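Local coordinates for HpcH/HpaI aldolase (Desulfitobacterium hafniense, PDB 3QZ6), which belongs to the HpcH/HpaI aldolase/citrate lyase family and folds as a TIM barrel, with a zinc ion bound in the model, at residues Y50-I55 and V81-D86; A110-P113 and E117-V120. One frame throughout, in Å; residues are numbered along the deposited sequence.

Contact 1: residues Y50-I55 and V81-D86; sequences YTFREI and VQRLLD
F52 and I55, on the first turn of helix 52-65, meet R83 and L84 of helix 78-87, and the contact is made entirely by side chains. Just ahead of that turn, T51 is the N-cap: its OG1 accepts from E54 N at 3.0 Å, while T51 N returns a bond to E54 OE1. Together they make a capping box that closes off the first turn, from which the F52 side chain projects. F52 makes most of this segment's side of the contact. Its CG lies beside the backbone N, anti to the carbonyl carbon, which sends the ring across to the other helix. L84 CD2 sits over the middle of one ring face, 3.8 Å from the F52 centroid and 9° off the normal, a CH-pi contact. R83 takes the rim instead. Its chain bends at chi3 (74°), bringing NE to 3.8 Å from F52 CD2, and this ring edge lies over one face of the guanidinium with the two planes 67° apart. The charged group therefore meets the ring at its edge and not over its face. Three residues on, I55 CD1 packs at 3.8 Å against L84 CD2, a methyl shared between the F52 ring and I55. These helices follow strands 40-44 and 68-72 in the barrel's outer layer. I55 rests on C45 and L84 on I73, in the loops after those strands, and L84 also reaches F92 of strand 91-94; on the next flank of helix 78-87, V81 packs against L109 and A110 of helix 100-110.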
loop_
_atom_site.group_PDB
_atom_site.type_symbol
_atom_site.label_atom_id
_atom_site.label_comp_id
_atom_site.label_asym_id
_atom_site.label_seq_id
_atom_site.Cartn_x
_atom_site.Cartn_y
_atom_site.Cartn_z
ATOM N N TYR A 50 9.188 -5.284 10.248
ATOM C CA TYR A 50 9.988 -4.074 9.989
ATOM C C TYR A 50 11.375 -4.118 10.635
ATOM O O TYR A 50 11.495 -4.468 11.796
ATOM C CB TYR A 50 9.248 -2.826 10.468
ATOM C CG TYR A 50 8.059 -2.506 9.604
ATOM C CD1 TYR A 50 8.199 -1.729 8.457
ATOM C CD2 TYR A 50 6.796 -2.996 9.924
ATOM C CE1 TYR A 50 7.106 -1.446 7.661
ATOM C CE2 TYR A 50 5.700 -2.710 9.133
ATOM C CZ TYR A 50 5.861 -1.945 8.008
ATOM O OH TYR A 50 4.772 -1.678 7.213
ATOM N N THR A 51 12.416 -3.756 9.890
ATOM C CA THR A 51 13.756 -3.652 10.479
ATOM C C THR A 51 14.010 -2.230 10.973
ATOM O O THR A 51 13.282 -1.297 10.620
ATOM C CB THR A 51 14.826 -3.969 9.447
ATOM O OG1 THR A 51 14.830 -2.924 8.460
ATOM C CG2 THR A 51 14.549 -5.324 8.779
ATOM N N PHE A 52 15.044 -2.039 11.780
ATOM C CA PHE A 52 15.319 -0.691 12.239
ATOM C C PHE A 52 15.789 0.222 11.096
ATOM O O PHE A 52 15.552 1.433 11.143
ATOM C CB PHE A 52 16.300 -0.685 13.423
ATOM C CG PHE A 52 15.682 -1.182 14.705
ATOM C CD1 PHE A 52 14.416 -1.778 14.688
ATOM C CD2 PHE A 52 16.331 -1.045 15.917
ATOM C CE1 PHE A 52 13.822 -2.242 15.853
ATOM C CE2 PHE A 52 15.744 -1.514 17.100
ATOM C CZ PHE A 52 14.490 -2.106 17.065
ATOM N N ARG A 53 16.461 -0.351 10.092
ATOM C CA ARG A 53 16.829 0.414 8.901
ATOM C C ARG A 53 15.573 0.907 8.164
ATOM O O ARG A 53 15.483 2.080 7.758
ATOM C CB ARG A 53 17.723 -0.410 7.958
ATOM C CG ARG A 53 18.111 0.325 6.643
ATOM C CD ARG A 53 18.966 1.562 6.957
ATOM N NE ARG A 53 20.235 1.159 7.559
ATOM C CZ ARG A 53 21.037 1.959 8.255
ATOM N NH1 ARG A 53 20.711 3.230 8.463
ATOM N NH2 ARG A 53 22.167 1.478 8.757
ATOM N N GLU A 54 14.598 0.025 7.981
ATOM C CA GLU A 54 13.353 0.440 7.324
ATOM C C GLU A 54 12.696 1.588 8.084
ATOM O O GLU A 54 12.145 2.524 7.485
ATOM C CB GLU A 54 12.381 -0.732 7.186
ATOM C CG GLU A 54 12.818 -1.753 6.128
ATOM C CD GLU A 54 12.030 -3.054 6.225
ATOM O OE1 GLU A 54 11.210 -3.188 7.158
ATOM O OE2 GLU A 54 12.230 -3.940 5.374
ATOM N N ILE A 55 12.758 1.517 9.409
ATOM C CA ILE A 55 12.161 2.552 10.234
ATOM C C ILE A 55 12.928 3.858 10.063
ATOM O O ILE A 55 12.327 4.906 9.905
ATOM C CB ILE A 55 12.064 2.111 11.699
ATOM C CG1 ILE A 55 10.998 1.015 11.810
ATOM C CG2 ILE A 55 11.702 3.306 12.604
ATOM C CD1 ILE A 55 10.967 0.275 13.150
ATOM N N VAL A 81 14.000 0.462 22.786
ATOM C CA VAL A 81 13.682 1.829 23.174
ATOM C C VAL A 81 14.791 2.821 22.829
ATOM O O VAL A 81 14.538 3.860 22.229
ATOM C CB VAL A 81 13.324 1.917 24.672
ATOM C CG1 VAL A 81 13.158 3.370 25.082
ATOM C CG2 VAL A 81 12.036 1.112 24.942
ATOM N N GLN A 82 16.021 2.500 23.211
ATOM C CA GLN A 82 17.132 3.408 22.959
ATOM C C GLN A 82 17.325 3.637 21.456
ATOM O O GLN A 82 17.406 4.775 21.001
ATOM C CB GLN A 82 18.427 2.863 23.577
ATOM C CG GLN A 82 19.653 3.722 23.295
ATOM C CD GLN A 82 19.746 4.906 24.244
ATOM O OE1 GLN A 82 19.520 4.767 25.444
ATOM N NE2 GLN A 82 20.058 6.078 23.707
ATOM N N ARG A 83 17.398 2.559 20.684
ATOM C CA ARG A 83 17.699 2.699 19.260
ATOM C C ARG A 83 16.598 3.439 18.512
ATOM O O ARG A 83 16.878 4.287 17.666
ATOM C CB ARG A 83 17.942 1.337 18.603
ATOM C CG ARG A 83 19.110 0.542 19.216
ATOM C CD ARG A 83 19.315 -0.776 18.454
ATOM N NE ARG A 83 19.935 -0.537 17.148
ATOM C CZ ARG A 83 20.270 -1.493 16.287
ATOM N NH1 ARG A 83 20.008 -2.771 16.572
ATOM N NH2 ARG A 83 20.855 -1.166 15.134
ATOM N N LEU A 84 15.345 3.100 18.795
ATOM C CA LEU A 84 14.261 3.679 18.017
ATOM C C LEU A 84 14.104 5.166 18.302
ATOM O O LEU A 84 13.816 5.933 17.390
ATOM C CB LEU A 84 12.941 2.924 18.227
ATOM C CG LEU A 84 12.926 1.515 17.609
ATOM C CD1 LEU A 84 11.699 0.735 18.067
ATOM C CD2 LEU A 84 13.004 1.575 16.079
ATOM N N LEU A 85 14.284 5.578 19.559
ATOM C CA LEU A 85 14.235 7.010 19.875
ATOM C C LEU A 85 15.415 7.729 19.233
ATOM O O LEU A 85 15.279 8.854 18.739
ATOM C CB LEU A 85 14.246 7.258 21.386
ATOM C CG LEU A 85 12.986 6.849 22.151
ATOM C CD1 LEU A 85 13.166 7.118 23.634
ATOM C CD2 LEU A 85 11.753 7.593 21.638
ATOM N N ASP A 86 16.581 7.094 19.261
ATOM C CA ASP A 86 17.769 7.719 18.685
ATOM C C ASP A 86 17.575 7.892 17.180
ATOM O O ASP A 86 17.900 8.934 16.610
ATOM C CB ASP A 86 19.016 6.880 18.970
ATOM C CG ASP A 86 19.477 6.998 20.422
ATOM O OD1 ASP A 86 19.048 7.943 21.111
ATOM O OD2 ASP A 86 20.276 6.159 20.868
#

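Contact 2: residues A110-P113 and E117-V120; sequences AKYP and ERGV
The loop that leaves helix 100-110 and leads to helix 133-141 bends here so that 117-120 runs roughly at right angles to 110-113, bringing R118 over the ring of Y112. The backbones are joined first: R118 N donates to K111 O at 2.9 Å, with a fairly straight N-H...O angle of 164°. From there the R118 side chain runs out extended, CG anti to its own N (chi1 -176°), and lies along one face of Y112. R118 CD makes a CH-pi contact 3.8 Å from the Y112 centroid, and the guanidinium comes to rest almost parallel to the ring, 12° between planes. Y112 OH stands 3.1 Å from R118 CZ, over the centre of the guanidinium face, where it cannot accept from the in-plane N-H groups. In the TIM barrel this loop belongs to the connection between strands 91-94 and 145-150, and the R118 charge points back to helix 78-87, where NH2 forms a salt bridge with D86. A water in the guanidinium plane accepts from R118 NH1 and donates to A110 O, the carbonyl of the helix's last residue. A second water, at the ring edge, bridges Y112 OH and G119 O. Nearer the root of the ring, V120 CG2 touches Y112 CD1 at 3.7 Å, while V137 and R140 of helix 133-141 also pack on Y112.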
loop_
_atom_site.group_PDB
_atom_site.type_symbol
_atom_site.label_atom_id
_atom_site.label_comp_id
_atom_site.label_asym_id
_atom_site.label_seq_id
_atom_site.Cartn_x
_atom_site.Cartn_y
_atom_site.Cartn_z
ATOM N N ALA A 110 13.421 5.498 28.220
ATOM C CA ALA A 110 13.038 6.474 27.200
ATOM C C ALA A 110 13.438 7.906 27.531
ATOM O O ALA A 110 13.494 8.754 26.640
ATOM C CB ALA A 110 11.538 6.408 26.962
ATOM N N LYS A 111 13.685 8.181 28.808
ATOM C CA LYS A 111 13.954 9.551 29.251
ATOM C C LYS A 111 15.414 9.737 29.641
ATOM O O LYS A 111 16.001 8.873 30.291
ATOM C CB LYS A 111 13.078 9.911 30.463
ATOM C CG LYS A 111 11.598 9.966 30.185
ATOM C CD LYS A 111 11.249 11.123 29.274
ATOM C CE LYS A 111 9.827 11.004 28.749
ATOM N NZ LYS A 111 8.837 11.628 29.644
ATOM N N TYR A 112 15.986 10.873 29.257
ATOM C CA TYR A 112 17.326 11.248 29.688
ATOM C C TYR A 112 17.324 11.575 31.176
ATOM O O TYR A 112 16.289 11.945 31.725
ATOM C CB TYR A 112 17.792 12.497 28.937
ATOM C CG TYR A 112 18.012 12.291 27.459
ATOM C CD1 TYR A 112 18.920 11.339 27.001
ATOM C CD2 TYR A 112 17.335 13.061 26.520
ATOM C CE1 TYR A 112 19.141 11.153 25.642
ATOM C CE2 TYR A 112 17.553 12.883 25.149
ATOM C CZ TYR A 112 18.453 11.928 24.725
ATOM O OH TYR A 112 18.680 11.748 23.373
ATOM N N PRO A 113 18.487 11.469 31.835
ATOM C CA PRO A 113 18.519 11.900 33.240
ATOM C C PRO A 113 18.011 13.342 33.376
ATOM O O PRO A 113 18.210 14.132 32.456
ATOM C CB PRO A 113 20.009 11.825 33.587
ATOM C CG PRO A 113 20.535 10.722 32.679
ATOM C CD PRO A 113 19.780 10.929 31.383
ATOM N N GLU A 117 17.167 6.899 32.294
ATOM C CA GLU A 117 18.555 6.521 32.083
ATOM C C GLU A 117 18.895 6.348 30.598
ATOM O O GLU A 117 19.836 5.632 30.247
ATOM C CB GLU A 117 18.881 5.251 32.898
ATOM C CG GLU A 117 18.761 5.531 34.415
ATOM C CD GLU A 117 18.799 4.294 35.313
ATOM O OE1 GLU A 117 18.858 3.158 34.811
ATOM O OE2 GLU A 117 18.763 4.475 36.549
ATOM N N ARG A 118 18.138 7.014 29.729
ATOM C CA ARG A 118 18.438 6.986 28.295
ATOM C C ARG A 118 19.852 7.530 28.054
ATOM O O ARG A 118 20.213 8.582 28.585
ATOM C CB ARG A 118 17.424 7.838 27.513
ATOM C CG ARG A 118 17.619 7.778 25.993
ATOM C CD ARG A 118 16.677 8.724 25.236
ATOM N NE ARG A 118 17.048 8.805 23.818
ATOM C CZ ARG A 118 16.496 9.637 22.940
ATOM N NH1 ARG A 118 15.520 10.464 23.310
ATOM N NH2 ARG A 118 16.918 9.639 21.684
ATOM N N GLY A 119 20.641 6.825 27.249
ATOM C CA GLY A 119 21.982 7.274 26.911
ATOM C C GLY A 119 21.960 8.391 25.886
ATOM O O GLY A 119 21.100 8.418 25.014
ATOM N N VAL A 120 22.909 9.315 25.990
ATOM C CA VAL A 120 22.957 10.480 25.116
ATOM C C VAL A 120 23.914 10.220 23.953
ATOM O O VAL A 120 25.126 10.152 24.142
ATOM C CB VAL A 120 23.426 11.745 25.879
ATOM C CG1 VAL A 120 23.333 12.968 24.983
ATOM C CG2 VAL A 120 22.593 11.958 27.156
HETATM O O HOH W 1 14.337 11.170 25.859
HETATM O O HOH W 2 20.342 9.753 22.727
#

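In the fold
Both contacts belong to the outer layer of the barrel, and contact 1 lies nearer the centre of the chain, its centre about 15 Å away against about 21 Å for contact 2, though both are only partly buried. Contact 1 pairs two helices through apolar groups and an arginine at a ring edge; contact 2 folds one loop on itself with a backbone bond, bridging waters and an arginine laid over a tyrosine. Helix 78-87 serves both, with R83 and L84 facing 50-55 and Q82, L85 and D86 facing the loop. There Q82 NE2 probably bonds to G119 O, and L85 CD1 packs against A110 O.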